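Local coordinates for protein transcriptional regulator, LacI family (Corynebacterium glutamicum, PDB 3H5T) that acts as an inositol-dependent transcriptional activator of the inositol phosphate synthase gene, binds a palindromic promoter motif and helps regulate cell wall biogenesis, at residues A[133-138]-A[156-161]; A[180-185]-A[229-234]; A[206-211]-A[244-249]. All blocks are in the same frame, centred on the assembly; numbering follows the deposited sequence.

Contact 1. Residues A[133-138]-A[156-161]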
# COMPACT_ATOMS: atom_id res chain seq x y z
N VAL A 133 -0.46 -8.88 10.61
CA VAL A 133 -1.16 -8.01 9.68
C VAL A 133 -0.91 -8.65 8.32
O VAL A 133 0.23 -8.69 7.86
CB VAL A 133 -0.58 -6.58 9.67
CG1 VAL A 133 -1.16 -5.79 8.51
CG2 VAL A 133 -0.88 -5.89 11.00
N ILE A 134 -1.96 -9.19 7.70
CA ILE A 134 -1.78 -9.81 6.41
C ILE A 134 -1.85 -8.72 5.38
O ILE A 134 -2.87 -8.03 5.26
CB ILE A 134 -2.83 -10.90 6.15
CG1 ILE A 134 -2.61 -12.06 7.13
CG2 ILE A 134 -2.71 -11.41 4.73
CD1 ILE A 134 -3.66 -13.15 7.10
N TYR A 135 -0.77 -8.56 4.63
CA TYR A 135 -0.72 -7.52 3.63
C TYR A 135 -0.77 -7.94 2.17
O TYR A 135 0.17 -8.53 1.65
CB TYR A 135 0.53 -6.66 3.85
CG TYR A 135 0.69 -5.56 2.84
CD1 TYR A 135 -0.33 -4.63 2.63
CD2 TYR A 135 1.87 -5.43 2.10
CE1 TYR A 135 -0.18 -3.58 1.70
CE2 TYR A 135 2.03 -4.40 1.16
CZ TYR A 135 1.01 -3.48 0.97
OH TYR A 135 1.17 -2.47 0.06
N SER A 136 -1.88 -7.62 1.53
CA SER A 136 -2.07 -7.89 0.11
C SER A 136 -1.69 -9.30 -0.32
O SER A 136 -0.78 -9.50 -1.12
CB SER A 136 -1.25 -6.87 -0.68
OG SER A 136 -1.47 -7.01 -2.07
N VAL A 137 -2.41 -10.28 0.19
CA VAL A 137 -2.14 -11.66 -0.15
C VAL A 137 -3.27 -12.21 -1.01
O VAL A 137 -4.43 -11.81 -0.87
CB VAL A 137 -1.97 -12.48 1.14
CG1 VAL A 137 -1.94 -13.96 0.84
CG2 VAL A 137 -0.67 -12.05 1.83
N ALA A 138 -2.92 -13.10 -1.92
CA ALA A 138 -3.92 -13.68 -2.82
C ALA A 138 -4.98 -14.46 -2.06
O ALA A 138 -4.74 -15.00 -0.99
CB ALA A 138 -3.24 -14.59 -3.84
N ILE A 156 -6.56 -8.30 7.86
CA ILE A 156 -6.17 -8.30 6.46
C ILE A 156 -6.27 -6.90 5.85
O ILE A 156 -7.24 -6.19 6.09
CB ILE A 156 -7.07 -9.27 5.65
CG1 ILE A 156 -6.78 -10.71 6.05
CG2 ILE A 156 -6.86 -9.06 4.16
CD1 ILE A 156 -7.86 -11.68 5.63
N ALA A 157 -5.26 -6.53 5.06
CA ALA A 157 -5.25 -5.24 4.37
C ALA A 157 -5.21 -5.45 2.86
O ALA A 157 -4.43 -6.26 2.36
CB ALA A 157 -4.05 -4.41 4.81
N ASP A 158 -6.06 -4.72 2.15
CA ASP A 158 -6.15 -4.81 0.70
C ASP A 158 -6.78 -6.10 0.18
O ASP A 158 -7.72 -6.06 -0.60
CB ASP A 158 -4.75 -4.63 0.10
CG ASP A 158 -4.43 -3.17 -0.21
OD1 ASP A 158 -3.24 -2.85 -0.42
OD2 ASP A 158 -5.38 -2.35 -0.27
N GLN A 159 -6.28 -7.24 0.64
CA GLN A 159 -6.80 -8.53 0.21
C GLN A 159 -6.13 -9.63 1.04
O GLN A 159 -5.03 -9.43 1.56
CB GLN A 159 -6.48 -8.73 -1.28
CG GLN A 159 -5.00 -8.64 -1.57
CD GLN A 159 -4.69 -8.62 -3.05
OE1 GLN A 159 -5.41 -9.20 -3.85
NE2 GLN A 159 -3.59 -7.98 -3.41
N PRO A 160 -6.75 -10.80 1.17
CA PRO A 160 -8.02 -11.26 0.61
C PRO A 160 -9.24 -10.84 1.43
O PRO A 160 -9.20 -10.81 2.66
CB PRO A 160 -7.85 -12.77 0.60
CG PRO A 160 -7.19 -12.98 1.93
CD PRO A 160 -6.13 -11.88 1.96
N ALA A 161 -10.32 -10.54 0.72
CA ALA A 161 -11.57 -10.14 1.34
C ALA A 161 -12.35 -11.38 1.73
O ALA A 161 -12.10 -12.47 1.23
CB ALA A 161 -12.40 -9.31 0.35
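I134 O accepts a hydrogen bond from A157 N at 2.8 Å, and A157 O one from S136 N at 3.0 Å. The two bonds hold I134 beside I156 and Y135 beside A157 in parallel register. Past the strand ends, V137 N donates to Q159 O at 3.1 Å, the donor well above the carbonyl plane. I134 and I156 lie side by side and point the same way, CB of I134 4.0 Å from CG1 of I156. Both place CG1 anti to the carbonyl carbon (chi1 -66° and -69°), which goes with their shared course. On the other sheet face, CB of A157 sits at the edge of the Y135 ring, 4.3 Å from CD1. The ring also lies alongside the D158 carboxylate, the two planes 32° apart. S136 CB lies over the centre of one face of this ring, 4.0 Å above its plane. P160 follows a cis peptide bond, and its CD packs 4.3 Å from CB of V137.

A second shell surrounds these groups. I144 of helix 142-150 backs I134, V137 and P160. F91 stacks on Y135, and S88 OG hydrogen-bonds to the Y135 hydroxyl. K324 forms a salt bridge with D158 OD1.

Strand 132-135, helix 142-150 and strand 154-157 form a beta-alpha-beta crossover. The contact joins its strands at their C-terminal ends, in the mostly parallel sheet of a periplasmic-binding-protein-like subdomain of the LacI family.

Contact 2. Residues A[180-185]-A[229-234]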
# COMPACT_ATOMS: atom_id res chain seq x y z
N ALA A 180 -10.45 7.15 -12.95
CA ALA A 180 -9.30 7.10 -13.84
C ALA A 180 -9.66 6.66 -15.25
O ALA A 180 -9.26 7.28 -16.24
CB ALA A 180 -8.24 6.18 -13.25
N ALA A 181 -10.42 5.57 -15.37
CA ALA A 181 -10.82 5.08 -16.68
C ALA A 181 -11.75 6.11 -17.33
O ALA A 181 -11.67 6.37 -18.53
CB ALA A 181 -11.51 3.74 -16.55
N GLN A 182 -12.63 6.69 -16.51
CA GLN A 182 -13.57 7.70 -16.99
C GLN A 182 -12.82 8.90 -17.55
O GLN A 182 -13.17 9.41 -18.61
CB GLN A 182 -14.47 8.16 -15.86
CG GLN A 182 -15.62 9.01 -16.35
CD GLN A 182 -16.53 8.22 -17.25
OE1 GLN A 182 -17.28 7.36 -16.80
NE2 GLN A 182 -16.46 8.50 -18.55
N ALA A 183 -11.80 9.35 -16.83
CA ALA A 183 -11.00 10.49 -17.26
C ALA A 183 -10.39 10.22 -18.63
O ALA A 183 -10.22 11.13 -19.43
CB ALA A 183 -9.90 10.79 -16.23
N LEU A 184 -10.06 8.96 -18.89
CA LEU A 184 -9.47 8.59 -20.17
C LEU A 184 -10.53 8.67 -21.27
O LEU A 184 -10.25 9.12 -22.37
CB LEU A 184 -8.89 7.17 -20.13
CG LEU A 184 -7.59 6.96 -19.36
CD1 LEU A 184 -7.17 5.51 -19.45
CD2 LEU A 184 -6.51 7.87 -19.95
N ILE A 185 -11.73 8.23 -20.94
CA ILE A 185 -12.84 8.25 -21.90
C ILE A 185 -13.25 9.69 -22.20
O ILE A 185 -13.56 10.03 -23.34
CB ILE A 185 -14.06 7.49 -21.34
CG1 ILE A 185 -13.71 6.01 -21.11
CG2 ILE A 185 -15.23 7.62 -22.31
CD1 ILE A 185 -13.43 5.24 -22.37
N MET A 229 -12.50 -1.62 -16.94
CA MET A 229 -13.12 -2.22 -18.10
C MET A 229 -14.63 -1.95 -18.15
O MET A 229 -15.20 -1.84 -19.24
CB MET A 229 -12.88 -3.72 -18.11
CG MET A 229 -13.13 -4.37 -19.45
SD MET A 229 -11.90 -3.89 -20.66
CE MET A 229 -10.61 -5.00 -20.23
N GLU A 230 -15.26 -1.84 -16.98
CA GLU A 230 -16.70 -1.58 -16.92
C GLU A 230 -17.00 -0.17 -17.40
O GLU A 230 -18.05 0.08 -17.99
CB GLU A 230 -17.22 -1.79 -15.49
CG GLU A 230 -17.05 -3.22 -14.99
CD GLU A 230 -17.61 -3.46 -13.60
OE1 GLU A 230 -17.29 -2.68 -12.67
OE2 GLU A 230 -18.36 -4.45 -13.42
N VAL A 231 -16.07 0.75 -17.17
CA VAL A 231 -16.25 2.12 -17.61
C VAL A 231 -16.00 2.23 -19.11
O VAL A 231 -16.58 3.07 -19.79
CB VAL A 231 -15.31 3.08 -16.84
CG1 VAL A 231 -15.40 4.49 -17.43
CG2 VAL A 231 -15.68 3.09 -15.37
N PHE A 232 -15.13 1.37 -19.64
CA PHE A 232 -14.84 1.39 -21.07
C PHE A 232 -16.00 0.79 -21.85
O PHE A 232 -16.34 1.27 -22.93
CB PHE A 232 -13.56 0.61 -21.37
CG PHE A 232 -12.32 1.22 -20.78
CD1 PHE A 232 -12.30 2.55 -20.37
CD2 PHE A 232 -11.16 0.47 -20.66
CE1 PHE A 232 -11.14 3.12 -19.87
CE2 PHE A 232 -9.99 1.04 -20.15
CZ PHE A 232 -9.98 2.37 -19.76
N ILE A 233 -16.60 -0.26 -21.30
CA ILE A 233 -17.73 -0.93 -21.92
C ILE A 233 -18.89 0.04 -22.08
O ILE A 233 -19.53 0.09 -23.14
CB ILE A 233 -18.18 -2.15 -21.08
CG1 ILE A 233 -17.20 -3.31 -21.30
CG2 ILE A 233 -19.59 -2.58 -21.47
CD1 ILE A 233 -17.51 -4.54 -20.47
N GLU A 234 -19.16 0.82 -21.03
CA GLU A 234 -20.24 1.80 -21.05
C GLU A 234 -19.94 2.89 -22.08
O GLU A 234 -20.84 3.58 -22.54
CB GLU A 234 -20.40 2.43 -19.67
CG GLU A 234 -21.43 3.56 -19.60
CD GLU A 234 -22.86 3.09 -19.84
OE1 GLU A 234 -23.15 2.60 -20.96
OE2 GLU A 234 -23.69 3.22 -18.92
O HOH W 1 -18.13 5.55 -19.50
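The F232 ring meets A181, L184 and I185 of helix 180-185. At its edge and in its plane lies the backbone O of A181, 3.6 Å from CE1. L184 CD1 is also at the edge, near the ring plane and 4.2 Å from CZ. Two further methyl groups approach obliquely. A181 CB lies against CE1, and I185 CD1 is 3.5 Å from CD1 of F232. I185 and F232 cross at a slant, and CG1 of the isoleucine also rests near the ring. The first torsion of F232 (chi1 -65°) puts CG anti to its carbonyl carbon. The ring atoms CE1 and CZ reach A181.

V231 and Q182 make the remaining contacts. CB of V231 is 3.9 Å from CB of A181, whose small methyl therefore packs against both V231 and F232. CG1 of V231 is 3.5 Å from OE1 of the Q182 amide, and the two side chains cross at about a right angle. The Q182 chain bends at chi2 (63°), which turns CD back from a fully extended course. A water donates to V231 O at 2.9 Å and, weakly, to Q182 OE1. The NE2 end of the same amide hydrogen-bonds to D186. No direct hydrogen bond joins the two segments.

The segment axes approach to 8.7 Å and cross at -31°, both helices running in roughly the same direction. Beneath them lies the sheet: I192 of strand 192-197 touches L184, I185 and F232, and L273 of strand 271-274 touches A181 and L184. This is apolar packing between neighbouring helices on one side of a parallel sheet core, as in the alpha/beta subdomains of the periplasmic-binding-protein fold.

Contact 3. Residues A[206-211]-A[244-249]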
# COMPACT_ATOMS: atom_id res chain seq x y z
N GLY A 206 3.63 -10.52 -19.54
CA GLY A 206 3.09 -10.21 -20.84
C GLY A 206 1.58 -10.33 -20.96
O GLY A 206 0.84 -10.08 -20.00
N GLU A 207 1.12 -10.71 -22.15
CA GLU A 207 -0.30 -10.84 -22.42
C GLU A 207 -1.06 -11.58 -21.33
O GLU A 207 -0.61 -12.61 -20.83
CB GLU A 207 -0.53 -11.56 -23.75
CG GLU A 207 -1.98 -11.94 -24.01
CD GLU A 207 -2.15 -12.75 -25.28
OE1 GLU A 207 -1.31 -13.64 -25.53
OE2 GLU A 207 -3.14 -12.51 -26.01
N VAL A 208 -2.22 -11.04 -20.95
CA VAL A 208 -3.08 -11.66 -19.96
C VAL A 208 -4.33 -12.16 -20.71
O VAL A 208 -5.01 -11.39 -21.38
CB VAL A 208 -3.54 -10.65 -18.87
CG1 VAL A 208 -4.53 -11.31 -17.93
CG2 VAL A 208 -2.34 -10.15 -18.08
N THR A 209 -4.61 -13.45 -20.59
CA THR A 209 -5.76 -14.04 -21.26
C THR A 209 -7.02 -13.88 -20.42
O THR A 209 -6.96 -13.75 -19.20
CB THR A 209 -5.56 -15.54 -21.50
OG1 THR A 209 -5.66 -16.24 -20.26
CG2 THR A 209 -4.19 -15.81 -22.12
N ARG A 210 -8.17 -13.92 -21.09
CA ARG A 210 -9.46 -13.80 -20.42
C ARG A 210 -9.57 -14.80 -19.28
O ARG A 210 -10.08 -14.49 -18.21
CB ARG A 210 -10.59 -14.04 -21.44
CG ARG A 210 -11.99 -14.07 -20.85
CD ARG A 210 -13.06 -13.97 -21.95
NE ARG A 210 -14.42 -14.17 -21.44
CZ ARG A 210 -15.53 -14.03 -22.17
NH1 ARG A 210 -15.45 -13.68 -23.45
NH2 ARG A 210 -16.72 -14.26 -21.62
N GLU A 211 -9.05 -16.00 -19.49
CA GLU A 211 -9.11 -17.04 -18.47
C GLU A 211 -8.30 -16.67 -17.23
O GLU A 211 -8.78 -16.80 -16.11
CB GLU A 211 -8.63 -18.37 -19.04
CG GLU A 211 -8.89 -19.56 -18.12
CD GLU A 211 -8.52 -20.89 -18.76
OE1 GLU A 211 -7.31 -21.22 -18.83
OE2 GLU A 211 -9.45 -21.61 -19.19
N ILE A 244 -4.26 -6.35 -22.39
CA ILE A 244 -3.93 -6.34 -20.97
C ILE A 244 -2.64 -7.10 -20.69
O ILE A 244 -2.59 -8.32 -20.84
CB ILE A 244 -5.08 -6.97 -20.15
CG1 ILE A 244 -6.35 -6.14 -20.31
CG2 ILE A 244 -4.68 -7.08 -18.68
CD1 ILE A 244 -7.58 -6.76 -19.70
N MET A 245 -1.59 -6.40 -20.27
CA MET A 245 -0.33 -7.06 -19.95
C MET A 245 -0.01 -6.98 -18.46
O MET A 245 -0.46 -6.08 -17.76
CB MET A 245 0.81 -6.46 -20.78
CG MET A 245 0.68 -6.76 -22.28
SD MET A 245 2.25 -6.94 -23.11
CE MET A 245 1.69 -7.46 -24.71
N GLU A 246 0.79 -7.93 -17.99
CA GLU A 246 1.15 -8.00 -16.59
C GLU A 246 2.61 -8.36 -16.34
O GLU A 246 3.29 -8.90 -17.22
CB GLU A 246 0.24 -9.03 -15.89
CG GLU A 246 0.95 -10.10 -15.05
CD GLU A 246 -0.00 -11.15 -14.50
OE1 GLU A 246 -0.88 -11.62 -15.26
OE2 GLU A 246 0.14 -11.54 -13.32
N CYS A 247 3.10 -8.03 -15.15
CA CYS A 247 4.45 -8.39 -14.74
C CYS A 247 4.29 -9.05 -13.38
O CYS A 247 3.88 -8.42 -12.40
CB CYS A 247 5.39 -7.16 -14.69
SG CYS A 247 4.92 -5.75 -13.68
N TRP A 248 4.57 -10.34 -13.34
CA TRP A 248 4.42 -11.12 -12.12
C TRP A 248 5.20 -10.51 -10.95
O TRP A 248 4.71 -10.47 -9.82
CB TRP A 248 4.88 -12.55 -12.37
CG TRP A 248 4.27 -13.53 -11.45
CD1 TRP A 248 2.98 -13.95 -11.45
CD2 TRP A 248 4.92 -14.23 -10.39
NE1 TRP A 248 2.79 -14.89 -10.46
CE2 TRP A 248 3.97 -15.07 -9.79
CE3 TRP A 248 6.23 -14.23 -9.89
CZ2 TRP A 248 4.27 -15.92 -8.71
CZ3 TRP A 248 6.54 -15.06 -8.81
CH2 TRP A 248 5.56 -15.90 -8.24
N ILE A 249 6.42 -10.06 -11.22
CA ILE A 249 7.24 -9.43 -10.20
C ILE A 249 7.15 -7.92 -10.41
O ILE A 249 7.32 -7.43 -11.52
CB ILE A 249 8.71 -9.89 -10.31
CG1 ILE A 249 8.80 -11.37 -9.92
CG2 ILE A 249 9.61 -9.04 -9.43
CD1 ILE A 249 10.10 -12.01 -10.28
O HOH W 2 -4.65 -8.95 -23.48
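An antiparallel edge pairing joins G206 and E207 to E246 and M245. G206 and E246 form the hydrogen-bonded pair: G206 N donates to E246 O at 2.8 Å, and E246 N donates to G206 O at 2.9 Å. E207 and M245 form the non-hydrogen-bonded pair. V208 N then donates to I244 O at 2.7 Å. G206 has a positive phi (87°).

V208 carries the side-chain contact. Its CB is 3.8 Å from CG2 of I244. V208 CG2 is anti to its carbonyl carbon, beside the backbone N, and lies 3.6 Å from CB of E246. The V208 and E246 side chains cross at about a right angle. The E246 carboxylate is held from outside the two segments, by a salt bridge from OE1 to R212 and a hydrogen bond between OE2 and L199 N. A water accepts from I244 N at 2.8 Å and donates to V208 O.

Just beyond, T209 is the N-cap of helix 210-214, its OG1 bonded to R212 N. A short antiparallel strand borders an otherwise parallel sheet, the core of an alpha/beta subdomain of the LacI-family effector-binding fold.

All three contacts lie in the periplasmic-binding-protein-like region. Contact 1 pairs two strands of the seven-stranded sheet and closes first along the chain. Contact 3 pairs two strands of the five-stranded sheet; the helices of contact 2 pack on that sheet. The segments of contacts 2 and 3 alternate in sequence. Strand 244-247 is the next element after helix 221-235, across a short loop. These two contacts touch: M229 CE is 3.5 Å from I244 CD1, and their centres are 19 Å apart. The centre of contact 1 is 26 Å from that of contact 2 and 21 Å from that of contact 3. Contact 1 probably lies in one lobe and contacts 2 and 3 in the other, as in LacI-family effector-binding regions.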